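Local structure of Lic11098 (Leptospira interrogans serogroup Icterohaemorrhagiae serovar copenhageni, 4U08) at residues Q276-D281 and Q299-G304; E322-E327 and Q345-K350; L48-N53 and L71-N76; K93-E98 and L114-L119. The protein is of unknown function but, as a leucine-rich repeat protein and putative virulence factor of a pathogen, may bind partners through its curved surface. All coordinates share one frame; numbering follows the deposited sequence.

Contact 1: residues Q276-D281 and Q299-G304; sequences QELDLD and QTLYLG. With ZN (zinc ion), chain E.
Y302 sets its ring CG anti to the carbonyl carbon (chi1 -61°), whereas E277 on the adjacent strand sends CG anti to the backbone N (chi1 -176°), and these two torsions bring carboxylate and ring together on one face of the sheet. E277 OE2 lies in the ring plane at its edge, 3.7 Å from Y302 CE2, with the carboxylate turned 84° to the ring. T300 CG2 rests on one ring face, offset toward the rim. Water 1 donates to E277 OE2 at 2.9 Å and also meets Y302 OH, while E277 OE1 is taken by a salt bridge to K254. The D279 carboxylate crosses the ring at a slant, its CG 3.7 Å from Y302 CD2, and D279 OD1 accepts from D281 N at 3.1 Å in an Asx turn. Beneath, the parallel strands 277-279 and 300-302 exchange backbone bonds, Q276 O accepting from both Q299 N and T300 N. On the opposite face L278 CD2 meets L301 CD1 at 3.8 Å, part of the leucine core of the repeats. At the far end D281 OD1 binds a zinc ion at 2.3 Å, with D281 OD2 farther off at 2.7 Å, and OD1 also receives a hydrogen bond from water 2, which accepts from G304 N. Three acidic groups thus line one side of this pair of strands, and the zinc ion probably offsets the negative charge of D281.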
loop_
_atom_site.group_PDB
_atom_site.type_symbol
_atom_site.label_atom_id
_atom_site.label_comp_id
_atom_site.label_asym_id
_atom_site.label_seq_id
_atom_site.Cartn_x
_atom_site.Cartn_y
_atom_site.Cartn_z
ATOM N N GLN A 276 3.087 15.782 -3.193
ATOM C CA GLN A 276 1.864 16.225 -3.860
ATOM C C GLN A 276 0.657 16.076 -2.961
ATOM O O GLN A 276 -0.329 16.799 -3.110
ATOM C CB GLN A 276 1.626 15.407 -5.143
ATOM C CG GLN A 276 2.843 15.303 -6.034
ATOM C CD GLN A 276 2.494 14.698 -7.369
ATOM O OE1 GLN A 276 2.015 13.564 -7.493
ATOM N NE2 GLN A 276 2.706 15.479 -8.394
ATOM N N GLU A 277 0.688 15.078 -2.075
ATOM C CA GLU A 277 -0.418 14.841 -1.163
ATOM C C GLU A 277 0.091 14.654 0.260
ATOM O O GLU A 277 0.999 13.842 0.501
ATOM C CB GLU A 277 -1.260 13.642 -1.625
ATOM C CG GLU A 277 -2.493 13.416 -0.758
ATOM C CD GLU A 277 -3.447 12.333 -1.220
ATOM O OE1 GLU A 277 -3.458 12.011 -2.429
ATOM O OE2 GLU A 277 -4.223 11.838 -0.376
ATOM N N LEU A 278 -0.505 15.416 1.199
ATOM C CA LEU A 278 -0.213 15.379 2.619
ATOM C C LEU A 278 -1.539 15.277 3.371
ATOM O O LEU A 278 -2.359 16.211 3.356
ATOM C CB LEU A 278 0.638 16.597 3.043
ATOM C CG LEU A 278 1.029 16.680 4.527
ATOM C CD1 LEU A 278 1.765 15.419 4.995
ATOM C CD2 LEU A 278 1.804 17.963 4.829
ATOM N N ASP A 279 -1.795 14.087 3.940
ATOM C CA ASP A 279 -3.028 13.808 4.638
ATOM C C ASP A 279 -2.775 13.716 6.133
ATOM O O ASP A 279 -2.203 12.740 6.615
ATOM C CB ASP A 279 -3.704 12.534 4.086
ATOM C CG ASP A 279 -5.094 12.219 4.646
ATOM O OD1 ASP A 279 -5.497 12.853 5.647
ATOM O OD2 ASP A 279 -5.763 11.315 4.098
ATOM N N LEU A 280 -3.186 14.748 6.860
ATOM C CA LEU A 280 -2.997 14.806 8.306
ATOM C C LEU A 280 -4.324 14.818 9.020
ATOM O O LEU A 280 -4.387 15.231 10.156
ATOM C CB LEU A 280 -2.169 16.039 8.668
ATOM C CG LEU A 280 -0.706 15.994 8.296
ATOM C CD1 LEU A 280 -0.173 17.364 8.047
ATOM C CD2 LEU A 280 0.105 15.290 9.373
ATOM N N ASP A 281 -5.378 14.323 8.370
ATOM C CA ASP A 281 -6.729 14.266 8.938
ATOM C C ASP A 281 -6.721 13.439 10.238
ATOM O O ASP A 281 -5.987 12.461 10.333
ATOM C CB ASP A 281 -7.663 13.605 7.934
ATOM C CG ASP A 281 -9.118 13.648 8.345
ATOM O OD1 ASP A 281 -9.825 14.571 7.911
ATOM O OD2 ASP A 281 -9.541 12.774 9.128
ATOM N N GLN A 299 -0.427 19.463 -3.976
ATOM C CA GLN A 299 -1.728 19.615 -4.623
ATOM C C GLN A 299 -2.876 19.452 -3.642
ATOM O O GLN A 299 -3.934 20.062 -3.790
ATOM C CB GLN A 299 -1.906 18.545 -5.720
ATOM C CG GLN A 299 -1.063 18.774 -6.959
ATOM C CD GLN A 299 -1.104 17.566 -7.861
ATOM O OE1 GLN A 299 -2.109 16.867 -7.958
ATOM N NE2 GLN A 299 0.013 17.257 -8.495
ATOM N N THR A 300 -2.711 18.548 -2.694
ATOM C CA THR A 300 -3.767 18.200 -1.751
ATOM C C THR A 300 -3.253 18.248 -0.316
ATOM O O THR A 300 -2.264 17.589 0.009
ATOM C CB THR A 300 -4.291 16.812 -2.159
ATOM O OG1 THR A 300 -4.792 16.874 -3.505
ATOM C CG2 THR A 300 -5.382 16.349 -1.310
ATOM N N LEU A 301 -3.957 18.990 0.550
ATOM C CA LEU A 301 -3.612 19.124 1.970
ATOM C C LEU A 301 -4.859 18.910 2.827
ATOM O O LEU A 301 -5.827 19.671 2.731
ATOM C CB LEU A 301 -2.962 20.498 2.204
ATOM C CG LEU A 301 -2.489 20.857 3.630
ATOM C CD1 LEU A 301 -1.564 19.719 4.239
ATOM C CD2 LEU A 301 -1.788 22.202 3.624
ATOM N N TYR A 302 -4.865 17.811 3.600
ATOM C CA TYR A 302 -5.998 17.430 4.436
ATOM C C TYR A 302 -5.620 17.633 5.881
ATOM O O TYR A 302 -4.681 17.004 6.371
ATOM C CB TYR A 302 -6.422 15.966 4.202
ATOM C CG TYR A 302 -6.880 15.619 2.809
ATOM C CD1 TYR A 302 -7.967 16.271 2.228
ATOM C CD2 TYR A 302 -6.300 14.560 2.106
ATOM C CE1 TYR A 302 -8.434 15.906 0.967
ATOM C CE2 TYR A 302 -6.766 14.180 0.845
ATOM C CZ TYR A 302 -7.846 14.837 0.291
ATOM O OH TYR A 302 -8.269 14.461 -0.964
ATOM N N LEU A 303 -6.326 18.553 6.553
ATOM C CA LEU A 303 -6.072 18.889 7.958
ATOM C C LEU A 303 -7.332 18.815 8.809
ATOM O O LEU A 303 -7.396 19.439 9.877
ATOM C CB LEU A 303 -5.427 20.287 8.051
ATOM C CG LEU A 303 -4.011 20.426 7.477
ATOM C CD1 LEU A 303 -3.694 21.859 7.104
ATOM C CD2 LEU A 303 -2.973 19.902 8.452
ATOM N N GLY A 304 -8.306 18.038 8.370
ATOM C CA GLY A 304 -9.555 17.912 9.093
ATOM C C GLY A 304 -9.405 17.408 10.510
ATOM O O GLY A 304 -8.594 16.519 10.777
HETATM ZN ZN ZN E . -11.896 13.889 8.624
HETATM O O HOH W 1 -6.959 11.540 -1.410
HETATM O O HOH W 2 -9.164 16.405 6.181
#

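Contact 2: residues E322-E327 and Q345-K350; sequences ESLDLE and QTLNLK
The carboxylate of D325 and the amide of N348 lie side by side with their planes only 4° apart, N348 ND2 lying to one side of the carboxylate plane and offset beyond OD1, 3.5 Å from D325 OD1. The amide's hydrogen bond goes instead to E327: ND2 reaches OE1 at 3.0 Å on the anti lone pair, with OE1 tilted 23° from the amide plane. Each flat group also holds its own turn, D325 OD1 accepting from E327 N and N348 OD1 from K350 N, two successive Asx turns. K350 runs beside E327 but its NZ stays 4.3 Å from OE1, beyond a salt bridge; water 3 joins NZ to OE2 and water 4 joins it to OE1. On the leucine face L324 CD2 packs on L347 CD1 at 3.8 Å. Five backbone bonds link the parallel segments. In this leucine-rich repeat solenoid, strand 300-302 flanks the pair on one side, with Y302 against D325, and strand 369-371 on the other, with Y371 against N348.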
loop_
_atom_site.group_PDB
_atom_site.type_symbol
_atom_site.label_atom_id
_atom_site.label_comp_id
_atom_site.label_asym_id
_atom_site.label_seq_id
_atom_site.Cartn_x
_atom_site.Cartn_y
_atom_site.Cartn_z
ATOM N N GLU A 322 -4.514 22.556 -4.896
ATOM C CA GLU A 322 -5.839 22.482 -5.493
ATOM C C GLU A 322 -6.904 22.206 -4.478
ATOM O O GLU A 322 -8.057 22.594 -4.676
ATOM C CB GLU A 322 -5.866 21.386 -6.571
ATOM C CG GLU A 322 -4.950 21.712 -7.734
ATOM C CD GLU A 322 -4.818 20.631 -8.797
ATOM O OE1 GLU A 322 -5.316 19.498 -8.591
ATOM O OE2 GLU A 322 -4.215 20.933 -9.851
ATOM N N SER A 323 -6.548 21.488 -3.407
ATOM C CA SER A 323 -7.538 21.112 -2.409
ATOM C C SER A 323 -7.018 21.331 -1.001
ATOM O O SER A 323 -5.938 20.840 -0.654
ATOM C CB SER A 323 -7.950 19.655 -2.617
ATOM O OG SER A 323 -8.969 19.311 -1.696
ATOM N N LEU A 324 -7.786 22.077 -0.183
ATOM C CA LEU A 324 -7.392 22.359 1.210
ATOM C C LEU A 324 -8.546 22.053 2.146
ATOM O O LEU A 324 -9.640 22.619 2.008
ATOM C CB LEU A 324 -6.893 23.810 1.341
ATOM C CG LEU A 324 -6.454 24.331 2.734
ATOM C CD1 LEU A 324 -5.342 23.432 3.378
ATOM C CD2 LEU A 324 -6.002 25.813 2.630
ATOM N N ASP A 325 -8.342 21.073 3.043
ATOM C CA ASP A 325 -9.409 20.672 3.943
ATOM C C ASP A 325 -9.070 21.074 5.379
ATOM O O ASP A 325 -8.174 20.496 5.987
ATOM C CB ASP A 325 -9.742 19.170 3.804
ATOM C CG ASP A 325 -10.869 18.664 4.688
ATOM O OD1 ASP A 325 -11.469 19.492 5.456
ATOM O OD2 ASP A 325 -11.148 17.451 4.645
ATOM N N LEU A 326 -9.834 22.043 5.925
ATOM C CA LEU A 326 -9.596 22.554 7.287
ATOM C C LEU A 326 -10.779 22.358 8.180
ATOM O O LEU A 326 -10.939 23.044 9.212
ATOM C CB LEU A 326 -9.184 24.026 7.223
ATOM C CG LEU A 326 -7.794 24.287 6.631
ATOM C CD1 LEU A 326 -7.721 25.676 6.049
ATOM C CD2 LEU A 326 -6.695 24.048 7.676
ATOM N N GLU A 327 -11.607 21.380 7.816
ATOM C CA GLU A 327 -12.847 21.115 8.550
ATOM C C GLU A 327 -12.621 20.781 10.011
ATOM O O GLU A 327 -11.708 20.026 10.321
ATOM C CB GLU A 327 -13.641 19.994 7.864
ATOM C CG GLU A 327 -14.873 19.549 8.644
ATOM C CD GLU A 327 -15.823 18.612 7.914
ATOM O OE1 GLU A 327 -15.772 18.534 6.666
ATOM O OE2 GLU A 327 -16.660 17.997 8.603
ATOM N N GLN A 345 -9.135 24.863 -5.897
ATOM C CA GLN A 345 -10.476 24.553 -6.424
ATOM C C GLN A 345 -11.484 24.226 -5.348
ATOM O O GLN A 345 -12.684 24.448 -5.526
ATOM C CB GLN A 345 -10.394 23.403 -7.454
ATOM C CG GLN A 345 -9.655 23.823 -8.727
ATOM C CD GLN A 345 -9.591 22.745 -9.780
ATOM O OE1 GLN A 345 -8.550 22.516 -10.379
ATOM N NE2 GLN A 345 -10.705 22.089 -10.058
ATOM N N THR A 346 -11.019 23.637 -4.253
ATOM C CA THR A 346 -11.877 23.249 -3.143
ATOM C C THR A 346 -11.270 23.748 -1.829
ATOM O O THR A 346 -10.101 23.490 -1.555
ATOM C CB THR A 346 -12.107 21.723 -3.108
ATOM O OG1 THR A 346 -12.519 21.298 -4.401
ATOM C CG2 THR A 346 -13.198 21.327 -2.121
ATOM N N LEU A 347 -12.094 24.422 -1.011
ATOM C CA LEU A 347 -11.652 24.932 0.300
ATOM C C LEU A 347 -12.730 24.612 1.312
ATOM O O LEU A 347 -13.865 25.083 1.201
ATOM C CB LEU A 347 -11.342 26.437 0.238
ATOM C CG LEU A 347 -10.913 27.124 1.575
ATOM C CD1 LEU A 347 -9.707 26.407 2.225
ATOM C CD2 LEU A 347 -10.565 28.599 1.343
ATOM N N ASN A 348 -12.405 23.734 2.240
ATOM C CA ASN A 348 -13.379 23.292 3.232
ATOM C C ASN A 348 -13.034 23.936 4.580
ATOM O O ASN A 348 -12.037 23.602 5.198
ATOM C CB ASN A 348 -13.431 21.768 3.342
ATOM C CG ASN A 348 -14.483 21.233 4.287
ATOM O OD1 ASN A 348 -15.055 21.960 5.102
ATOM N ND2 ASN A 348 -14.741 19.925 4.244
ATOM N N LEU A 349 -13.902 24.835 5.021
ATOM C CA LEU A 349 -13.734 25.560 6.283
ATOM C C LEU A 349 -14.847 25.268 7.258
ATOM O O LEU A 349 -15.027 26.000 8.251
ATOM C CB LEU A 349 -13.647 27.069 5.976
ATOM C CG LEU A 349 -12.476 27.509 5.105
ATOM C CD1 LEU A 349 -12.647 28.957 4.674
ATOM C CD2 LEU A 349 -11.158 27.311 5.804
ATOM N N LYS A 350 -15.585 24.173 7.027
ATOM C CA LYS A 350 -16.682 23.812 7.912
ATOM C C LYS A 350 -16.243 23.643 9.364
ATOM O O LYS A 350 -15.150 23.155 9.616
ATOM C CB LYS A 350 -17.344 22.502 7.467
ATOM C CG LYS A 350 -18.212 22.639 6.247
ATOM C CD LYS A 350 -19.229 21.506 6.203
ATOM C CE LYS A 350 -18.770 20.334 5.386
ATOM N NZ LYS A 350 -19.787 19.240 5.369
HETATM O O HOH W 3 -19.123 17.467 7.648
HETATM O O HOH W 4 -17.430 17.366 4.873
#

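Contact 3: residues L48-N53 and L71-N76; sequences LNLDDN and LHLSKN
L48 and N49 pair in parallel with L71 and H72, after which both chains turn together, D52 and K75 each taking a positive phi of 54°. Inside the turns, N76 ND2 points at L50 O at 3.0 Å in a nearly straight bond (177°), while N53 ND2 reaches the same oxygen from the opposite face of its carbonyl plane. N53 OD1 is held by S30 N and L32 N, and N76 OD1 by L55 N, so each amide stitches its repeat to the preceding one, as the consensus asparagine of leucine-rich repeats does. D51 OD1 accepts from S74 N at 2.9 Å, on the anti side and 29° out of the carboxylate plane; buried beside it, S74 OG has no polar partner in the model. Water 5 donates to D51 OD2 at 2.6 Å and also meets H72 ND1, while H72 NE2 is held by Q70 OE1, which fixes the ring at both nitrogens. D52 and K75 form a weak salt bridge, NZ 3.4 Å from OD2. Leucine pairs fill the inner side, L50 CD1 meeting L73 CD2 at 3.7 Å. Strand 24-26 continues the stack beyond strand 47-49, with N26 against N49, and strand 93-95 beyond strand 70-72, with L94 on L71.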
loop_
_atom_site.group_PDB
_atom_site.type_symbol
_atom_site.label_atom_id
_atom_site.label_comp_id
_atom_site.label_asym_id
_atom_site.label_seq_id
_atom_site.Cartn_x
_atom_site.Cartn_y
_atom_site.Cartn_z
ATOM N N LEU A 48 -1.956 -24.385 -16.358
ATOM C CA LEU A 48 -2.999 -25.196 -15.772
ATOM C C LEU A 48 -3.811 -24.324 -14.834
ATOM O O LEU A 48 -3.282 -23.806 -13.851
ATOM C CB LEU A 48 -2.376 -26.421 -15.053
ATOM C CG LEU A 48 -3.324 -27.330 -14.264
ATOM C CD1 LEU A 48 -4.461 -27.859 -15.145
ATOM C CD2 LEU A 48 -2.555 -28.474 -13.618
ATOM N N ASN A 49 -5.088 -24.122 -15.160
ATOM C CA ASN A 49 -5.948 -23.304 -14.331
ATOM C C ASN A 49 -6.941 -24.181 -13.574
ATOM O O ASN A 49 -7.843 -24.771 -14.168
ATOM C CB ASN A 49 -6.629 -22.194 -15.150
ATOM C CG ASN A 49 -7.269 -21.121 -14.309
ATOM O OD1 ASN A 49 -7.515 -21.289 -13.111
ATOM N ND2 ASN A 49 -7.611 -20.004 -14.923
ATOM N N LEU A 50 -6.752 -24.274 -12.256
ATOM C CA LEU A 50 -7.591 -25.068 -11.356
ATOM C C LEU A 50 -8.318 -24.182 -10.338
ATOM O O LEU A 50 -8.834 -24.687 -9.339
ATOM C CB LEU A 50 -6.733 -26.142 -10.648
ATOM C CG LEU A 50 -6.037 -27.185 -11.544
ATOM C CD1 LEU A 50 -5.191 -28.133 -10.718
ATOM C CD2 LEU A 50 -7.047 -27.984 -12.352
ATOM N N ASP A 51 -8.363 -22.855 -10.598
ATOM C CA ASP A 51 -8.979 -21.856 -9.721
ATOM C C ASP A 51 -10.444 -22.114 -9.463
ATOM O O ASP A 51 -11.134 -22.627 -10.339
ATOM C CB ASP A 51 -8.865 -20.447 -10.327
ATOM C CG ASP A 51 -7.480 -19.823 -10.354
ATOM O OD1 ASP A 51 -6.575 -20.338 -9.650
ATOM O OD2 ASP A 51 -7.303 -18.817 -11.072
ATOM N N ASP A 52 -10.932 -21.702 -8.282
ATOM C CA ASP A 52 -12.342 -21.780 -7.896
ATOM C C ASP A 52 -12.912 -23.188 -8.050
ATOM O O ASP A 52 -13.812 -23.397 -8.856
ATOM C CB ASP A 52 -13.178 -20.760 -8.706
ATOM C CG ASP A 52 -12.777 -19.312 -8.515
ATOM O OD1 ASP A 52 -13.542 -18.571 -7.877
ATOM O OD2 ASP A 52 -11.727 -18.903 -9.065
ATOM N N ASN A 53 -12.343 -24.157 -7.336
ATOM C CA ASN A 53 -12.802 -25.547 -7.364
ATOM C C ASN A 53 -12.857 -26.068 -5.917
ATOM O O ASN A 53 -12.797 -25.253 -4.992
ATOM C CB ASN A 53 -11.935 -26.418 -8.311
ATOM C CG ASN A 53 -12.256 -26.242 -9.782
ATOM O OD1 ASN A 53 -13.394 -26.453 -10.233
ATOM N ND2 ASN A 53 -11.257 -25.862 -10.567
ATOM N N LEU A 71 0.836 -22.340 -12.633
ATOM C CA LEU A 71 -0.089 -23.196 -11.929
ATOM C C LEU A 71 -1.011 -22.331 -11.075
ATOM O O LEU A 71 -0.568 -21.736 -10.089
ATOM C CB LEU A 71 0.674 -24.261 -11.098
ATOM C CG LEU A 71 -0.166 -25.239 -10.275
ATOM C CD1 LEU A 71 -1.152 -26.014 -11.152
ATOM C CD2 LEU A 71 0.730 -26.206 -9.520
ATOM N N HIS A 72 -2.285 -22.229 -11.493
ATOM C CA HIS A 72 -3.319 -21.437 -10.818
ATOM C C HIS A 72 -4.168 -22.392 -9.979
ATOM O O HIS A 72 -4.873 -23.246 -10.518
ATOM C CB HIS A 72 -4.168 -20.652 -11.848
ATOM C CG HIS A 72 -3.370 -19.679 -12.663
ATOM N ND1 HIS A 72 -3.440 -18.316 -12.430
ATOM C CD2 HIS A 72 -2.487 -19.903 -13.666
ATOM C CE1 HIS A 72 -2.603 -17.761 -13.295
ATOM N NE2 HIS A 72 -2.008 -18.674 -14.059
ATOM N N LEU A 73 -4.049 -22.290 -8.658
ATOM C CA LEU A 73 -4.751 -23.170 -7.731
ATOM C C LEU A 73 -5.493 -22.389 -6.659
ATOM O O LEU A 73 -5.742 -22.909 -5.568
ATOM C CB LEU A 73 -3.727 -24.093 -7.065
ATOM C CG LEU A 73 -3.461 -25.416 -7.734
ATOM C CD1 LEU A 73 -2.231 -26.043 -7.147
ATOM C CD2 LEU A 73 -4.639 -26.351 -7.555
ATOM N N SER A 74 -5.843 -21.149 -6.965
ATOM C CA SER A 74 -6.508 -20.269 -6.032
ATOM C C SER A 74 -7.940 -20.687 -5.774
ATOM O O SER A 74 -8.561 -21.336 -6.616
ATOM C CB SER A 74 -6.468 -18.828 -6.545
ATOM O OG SER A 74 -5.130 -18.424 -6.785
ATOM N N LYS A 75 -8.462 -20.309 -4.606
ATOM C CA LYS A 75 -9.844 -20.539 -4.200
ATOM C C LYS A 75 -10.256 -22.026 -4.289
ATOM O O LYS A 75 -11.199 -22.392 -4.988
ATOM C CB LYS A 75 -10.806 -19.597 -4.967
ATOM C CG LYS A 75 -10.494 -18.111 -4.769
ATOM C CD LYS A 75 -11.371 -17.208 -5.627
ATOM C CE LYS A 75 -10.606 -16.598 -6.776
ATOM N NZ LYS A 75 -11.486 -15.817 -7.684
ATOM N N ASN A 76 -9.510 -22.875 -3.588
ATOM C CA ASN A 76 -9.807 -24.292 -3.434
ATOM C C ASN A 76 -9.807 -24.520 -1.928
ATOM O O ASN A 76 -9.949 -23.553 -1.170
ATOM C CB ASN A 76 -8.769 -25.164 -4.142
ATOM C CG ASN A 76 -9.048 -25.321 -5.591
ATOM O OD1 ASN A 76 -9.849 -26.150 -5.988
ATOM N ND2 ASN A 76 -8.420 -24.501 -6.404
HETATM O O HOH W 5 -5.188 -17.349 -10.499
#

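Contact 4: residues K93-E98 and L114-L119; sequences KLKLYE and LQELNL
L94 and L117 make the tight part of this contact, lying side by side with CD2 of L94 3.8 Å from CD1 of L117. One step along, L96 CD1 meets L119 CD2 at 3.7 Å, and L114 folds in from before its strand to set CD1 3.9 Å from L94 CB. All five leucines are buried, and the backbone above them is held by L94 N to E116 O, N118 N to L94 O and L96 N to N118 O. Strands 93-95 and 116-118 belong to successive turns of a leucine-rich repeat solenoid, which puts one short parallel strand in each turn and stacks the leucines inward in matching rows. On the polar face one spot is also close and buried: Y97, its ring in the crowded position between backbone N and carbonyl carbon (chi1 66°), leans on the N118 amide, CD2 3.3 Å from ND2 with the planes 39° apart. N118 OD1 accepts a hydrogen bond from A120 N, and Y141 of the following strand packs on the same side chain. Looser are the partly exposed lysine and glutamate ends. K93 bends twice to bring NZ 2.8 Å from E116 OE1, a salt bridge reached from above the carboxylate plane (40° out of it). K95 NZ only approaches, staying 4.3 Å from E116 OE2.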
loop_
_atom_site.group_PDB
_atom_site.type_symbol
_atom_site.label_atom_id
_atom_site.label_comp_id
_atom_site.label_asym_id
_atom_site.label_seq_id
_atom_site.Cartn_x
_atom_site.Cartn_y
_atom_site.Cartn_z
ATOM N N LYS A 93 5.200 -19.149 -12.093
ATOM C CA LYS A 93 4.135 -18.559 -11.308
ATOM C C LYS A 93 3.378 -19.643 -10.561
ATOM O O LYS A 93 2.917 -20.605 -11.173
ATOM C CB LYS A 93 3.192 -17.768 -12.244
ATOM C CG LYS A 93 2.479 -16.587 -11.610
ATOM C CD LYS A 93 1.416 -15.961 -12.545
ATOM C CE LYS A 93 1.966 -15.159 -13.708
ATOM N NZ LYS A 93 2.646 -13.906 -13.280
ATOM N N LEU A 94 3.246 -19.490 -9.240
ATOM C CA LEU A 94 2.492 -20.435 -8.430
ATOM C C LEU A 94 1.484 -19.653 -7.620
ATOM O O LEU A 94 1.868 -18.886 -6.734
ATOM C CB LEU A 94 3.438 -21.317 -7.566
ATOM C CG LEU A 94 2.794 -22.304 -6.579
ATOM C CD1 LEU A 94 1.856 -23.286 -7.270
ATOM C CD2 LEU A 94 3.872 -23.044 -5.754
ATOM N N LYS A 95 0.193 -19.814 -7.951
ATOM C CA LYS A 95 -0.897 -19.086 -7.297
ATOM C C LYS A 95 -1.740 -19.989 -6.404
ATOM O O LYS A 95 -2.460 -20.856 -6.891
ATOM C CB LYS A 95 -1.751 -18.300 -8.321
ATOM C CG LYS A 95 -0.938 -17.223 -9.043
ATOM C CD LYS A 95 -1.759 -16.403 -10.027
ATOM C CE LYS A 95 -2.085 -15.027 -9.496
ATOM N NZ LYS A 95 -2.645 -14.141 -10.552
ATOM N N LEU A 96 -1.637 -19.785 -5.088
ATOM C CA LEU A 96 -2.319 -20.609 -4.096
ATOM C C LEU A 96 -3.145 -19.803 -3.133
ATOM O O LEU A 96 -3.453 -20.293 -2.041
ATOM C CB LEU A 96 -1.270 -21.429 -3.320
ATOM C CG LEU A 96 -0.577 -22.540 -4.111
ATOM C CD1 LEU A 96 0.763 -22.856 -3.531
ATOM C CD2 LEU A 96 -1.428 -23.779 -4.158
ATOM N N TYR A 97 -3.526 -18.563 -3.521
ATOM C CA TYR A 97 -4.324 -17.751 -2.618
ATOM C C TYR A 97 -5.692 -18.379 -2.353
ATOM O O TYR A 97 -6.255 -19.032 -3.222
ATOM C CB TYR A 97 -4.409 -16.260 -3.033
ATOM C CG TYR A 97 -5.125 -15.948 -4.324
ATOM C CD1 TYR A 97 -6.499 -15.721 -4.344
ATOM C CD2 TYR A 97 -4.412 -15.717 -5.499
ATOM C CE1 TYR A 97 -7.160 -15.373 -5.524
ATOM C CE2 TYR A 97 -5.060 -15.352 -6.683
ATOM C CZ TYR A 97 -6.437 -15.192 -6.693
ATOM O OH TYR A 97 -7.081 -14.848 -7.860
ATOM N N GLU A 98 -6.182 -18.220 -1.124
ATOM C CA GLU A 98 -7.447 -18.757 -0.622
ATOM C C GLU A 98 -7.479 -20.296 -0.677
ATOM O O GLU A 98 -8.101 -20.905 -1.552
ATOM C CB GLU A 98 -8.688 -18.099 -1.270
ATOM C CG GLU A 98 -9.889 -18.065 -0.341
ATOM C CD GLU A 98 -9.771 -17.127 0.847
ATOM O OE1 GLU A 98 -9.885 -15.897 0.647
ATOM O OE2 GLU A 98 -9.569 -17.622 1.980
ATOM N N LEU A 114 10.898 -20.037 -10.272
ATOM C CA LEU A 114 9.763 -19.332 -9.688
ATOM C C LEU A 114 10.039 -17.816 -9.561
ATOM O O LEU A 114 11.067 -17.381 -9.010
ATOM C CB LEU A 114 9.359 -19.953 -8.351
ATOM C CG LEU A 114 7.897 -19.873 -7.948
ATOM C CD1 LEU A 114 6.983 -20.625 -8.928
ATOM C CD2 LEU A 114 7.707 -20.390 -6.519
ATOM N N GLN A 115 9.144 -17.035 -10.159
ATOM C CA GLN A 115 9.235 -15.571 -10.145
ATOM C C GLN A 115 8.160 -14.999 -9.245
ATOM O O GLN A 115 8.336 -13.917 -8.688
ATOM C CB GLN A 115 9.072 -15.011 -11.577
ATOM C CG GLN A 115 10.237 -15.349 -12.508
ATOM C CD GLN A 115 10.175 -14.553 -13.790
ATOM O OE1 GLN A 115 9.130 -14.447 -14.438
ATOM N NE2 GLN A 115 11.296 -13.966 -14.169
ATOM N N GLU A 116 7.025 -15.669 -9.162
ATOM C CA GLU A 116 5.883 -15.221 -8.386
ATOM C C GLU A 116 5.290 -16.365 -7.587
ATOM O O GLU A 116 4.960 -17.421 -8.140
ATOM C CB GLU A 116 4.821 -14.603 -9.305
ATOM C CG GLU A 116 3.507 -14.236 -8.612
ATOM C CD GLU A 116 2.460 -13.538 -9.464
ATOM O OE1 GLU A 116 2.791 -13.118 -10.597
ATOM O OE2 GLU A 116 1.314 -13.381 -8.982
ATOM N N LEU A 117 5.130 -16.134 -6.286
ATOM C CA LEU A 117 4.543 -17.102 -5.369
ATOM C C LEU A 117 3.466 -16.408 -4.565
ATOM O O LEU A 117 3.751 -15.476 -3.810
ATOM C CB LEU A 117 5.655 -17.681 -4.473
ATOM C CG LEU A 117 5.240 -18.623 -3.328
ATOM C CD1 LEU A 117 4.423 -19.832 -3.846
ATOM C CD2 LEU A 117 6.473 -19.106 -2.573
ATOM N N ASN A 118 2.215 -16.811 -4.773
ATOM C CA ASN A 118 1.108 -16.206 -4.068
ATOM C C ASN A 118 0.574 -17.197 -3.047
ATOM O O ASN A 118 -0.094 -18.156 -3.419
ATOM C CB ASN A 118 -0.003 -15.746 -5.033
ATOM C CG ASN A 118 -1.021 -14.853 -4.379
ATOM O OD1 ASN A 118 -1.238 -14.898 -3.179
ATOM N ND2 ASN A 118 -1.635 -13.960 -5.143
ATOM N N LEU A 119 0.851 -16.953 -1.764
ATOM C CA LEU A 119 0.379 -17.811 -0.665
ATOM C C LEU A 119 -0.586 -17.052 0.235
ATOM O O LEU A 119 -0.823 -17.458 1.377
ATOM C CB LEU A 119 1.590 -18.360 0.142
ATOM C CG LEU A 119 2.501 -19.352 -0.574
ATOM C CD1 LEU A 119 3.833 -19.527 0.189
ATOM C CD2 LEU A 119 1.808 -20.683 -0.775
#

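From the N terminus, contact 3 comes first, segment 71-76 returning beside 48-53 after 17 intervening residues. Contact 4 follows, closing a loop of 15 residues between 93-98 and 114-119. The two abut, with L73 N 2.8 Å from K95 O, so four consecutive strands are joined. Far along the arc, contact 1 closes a further 17-residue loop and contact 2 another; they touch in the same way, L303 N lying 2.7 Å from D325 O. None nests or crosses: each closes before the next opens, as a solenoid requires. Contacts 2 and 3 have centres about 47 Å apart, on opposite sides of the chain's centre, linked by the intervening repeats.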